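SMI1/KNR4 family protein (Pseudomonas syringae pv. tomato, PDB 2PAG) is of unknown function but binds calcium and belongs to the SMI1/KNR4 (SUKH) family. Local coordinates at residues 91-95 / 96-100. Numbering follows the deposited sequence.
Sequences CQDGE and DYYCV
Asp96 closes a tight hairpin on Asp93: its O accepts Asp93 N at 2.9 Å, while its own N donates to Asp93 O at 3.1 Å. Its OD1 accepts a hydrogen bond from the backbone N of Ala111. The like-charged Glu95 OE2 comes within 4.6 Å of Asp96 OD1, and one water lies within hydrogen-bonding distance of both and may soften the repulsion between them. Tyr97, across from Gln92 in a non-hydrogen-bonded pair, lays its ring alongside the glutamine chain, with CE1 3.5 Å from Gln92 CG and the amide and ring planes 38° apart. Gln92 has CG anti to the backbone N (chi1 -173°) and the chain straight beyond it, which carries its amide out beside the phenol. There a second water, in the plane of the Tyr97 ring, joins Tyr97 OH to Gln92 OE1, and Gln92 NE2 donates almost straight to Gly94 O, 2.9 Å away and in the carbonyl plane, tying the side chain to the turn. The motif is a beta hairpin with a two-residue loop, a type II' turn with Gly94 and Glu95 at its corners; it joins the edge strand 88-93 to strand 96-100 in the four-stranded antiparallel sheet. Helix 71-81 packs against Tyr97. Tyr98 points to the other face, where Trp121 and Trp127 meet its ring. Its N donates to Cys91 O at 2.8 Å, and Cys91 N returns a longer bond to Tyr98 O. The Asp93 carboxylate runs beside the Tyr98 ring, their planes only 10° apart, with Asp93 CB 4.0 Å from Tyr98 CE2. Past the Cys91–Tyr98 pair, Val100 continues the ladder through backbone bonds with Ile88.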
loop_
_atom_site.group_PDB
_atom_site.type_symbol
_atom_site.label_atom_id
_atom_site.label_comp_id
_atom_site.label_asym_id
_atom_site.label_seq_id
_atom_site.Cartn_x
_atom_site.Cartn_y
_atom_site.Cartn_z
ATOM N N CYS A 91 0.586 2.037 -3.375
ATOM C CA CYS A 91 1.950 2.511 -3.555
ATOM C C CYS A 91 2.116 3.558 -4.639
ATOM O O CYS A 91 1.725 3.354 -5.783
ATOM C CB CYS A 91 2.883 1.331 -3.845
ATOM S SG CYS A 91 4.640 1.764 -3.917
ATOM N N GLN A 92 2.704 4.687 -4.259
ATOM C CA GLN A 92 2.966 5.757 -5.212
ATOM C C GLN A 92 4.224 5.401 -6.014
ATOM O O GLN A 92 5.137 4.749 -5.502
ATOM C CB GLN A 92 3.195 7.069 -4.464
ATOM C CG GLN A 92 3.309 8.286 -5.369
ATOM C CD GLN A 92 3.685 9.541 -4.608
ATOM O OE1 GLN A 92 3.393 9.670 -3.415
ATOM N NE2 GLN A 92 4.327 10.488 -5.300
ATOM N N ASP A 93 4.265 5.807 -7.276
ATOM C CA ASP A 93 5.436 5.562 -8.120
ATOM C C ASP A 93 5.545 6.779 -9.023
ATOM O O ASP A 93 5.033 6.781 -10.140
ATOM C CB ASP A 93 5.268 4.289 -8.955
ATOM C CG ASP A 93 6.533 3.922 -9.728
ATOM O OD1 ASP A 93 7.615 4.463 -9.402
ATOM O OD2 ASP A 93 6.448 3.080 -10.653
ATOM N N GLY A 94 6.204 7.816 -8.519
ATOM C CA GLY A 94 6.328 9.047 -9.279
ATOM C C GLY A 94 4.973 9.729 -9.233
ATOM O O GLY A 94 4.470 10.047 -8.151
ATOM N N GLU A 95 4.377 9.953 -10.400
ATOM C CA GLU A 95 3.062 10.575 -10.483
ATOM C C GLU A 95 2.000 9.504 -10.720
ATOM O O GLU A 95 0.817 9.812 -10.859
ATOM C CB GLU A 95 3.016 11.607 -11.617
ATOM C CG GLU A 95 3.663 11.148 -12.908
ATOM C CD GLU A 95 3.313 12.038 -14.091
ATOM O OE1 GLU A 95 2.992 13.227 -13.872
ATOM O OE2 GLU A 95 3.368 11.547 -15.238
ATOM N N ASP A 96 2.427 8.244 -10.764
ATOM C CA ASP A 96 1.494 7.141 -10.967
ATOM C C ASP A 96 1.196 6.487 -9.630
ATOM O O ASP A 96 1.915 6.695 -8.654
ATOM C CB ASP A 96 2.066 6.098 -11.927
ATOM C CG ASP A 96 2.231 6.625 -13.341
ATOM O OD1 ASP A 96 1.563 7.621 -13.704
ATOM O OD2 ASP A 96 3.024 6.022 -14.093
ATOM N N TYR A 97 0.141 5.681 -9.589
ATOM C CA TYR A 97 -0.247 5.020 -8.345
ATOM C C TYR A 97 -0.749 3.603 -8.526
ATOM O O TYR A 97 -1.607 3.346 -9.366
ATOM C CB TYR A 97 -1.380 5.789 -7.659
ATOM C CG TYR A 97 -1.004 7.124 -7.082
ATOM C CD1 TYR A 97 -0.532 7.232 -5.777
ATOM C CD2 TYR A 97 -1.124 8.284 -7.843
ATOM C CE1 TYR A 97 -0.190 8.461 -5.237
ATOM C CE2 TYR A 97 -0.781 9.521 -7.315
ATOM C CZ TYR A 97 -0.316 9.601 -6.012
ATOM O OH TYR A 97 0.027 10.818 -5.478
ATOM N N TYR A 98 -0.214 2.686 -7.729
ATOM C CA TYR A 98 -0.715 1.317 -7.746
ATOM C C TYR A 98 -1.866 1.452 -6.749
ATOM O O TYR A 98 -1.671 1.931 -5.631
ATOM C CB TYR A 98 0.353 0.346 -7.237
ATOM C CG TYR A 98 1.487 0.133 -8.217
ATOM C CD1 TYR A 98 1.336 -0.714 -9.312
ATOM C CD2 TYR A 98 2.712 0.775 -8.044
ATOM C CE1 TYR A 98 2.380 -0.927 -10.219
ATOM C CE2 TYR A 98 3.768 0.570 -8.949
ATOM C CZ TYR A 98 3.589 -0.283 -10.027
ATOM O OH TYR A 98 4.629 -0.503 -10.902
ATOM N N CYS A 99 -3.072 1.081 -7.173
ATOM C CA CYS A 99 -4.257 1.205 -6.325
ATOM C C CYS A 99 -5.020 -0.096 -6.246
ATOM O O CYS A 99 -4.945 -0.926 -7.154
ATOM C CB CYS A 99 -5.193 2.278 -6.875
ATOM S SG CYS A 99 -4.410 3.863 -7.221
ATOM N N VAL A 100 -5.802 -0.242 -5.184
ATOM C CA VAL A 100 -6.559 -1.460 -4.962
ATOM C C VAL A 100 -8.066 -1.276 -5.088
ATOM O O VAL A 100 -8.654 -0.360 -4.495
ATOM C CB VAL A 100 -6.235 -2.031 -3.579
ATOM C CG1 VAL A 100 -6.795 -3.435 -3.442
ATOM C CG2 VAL A 100 -4.722 -2.039 -3.378
HETATM O O HOH W 1 1.193 10.663 -2.930
HETATM O O HOH W 2 2.064 9.046 -16.014
#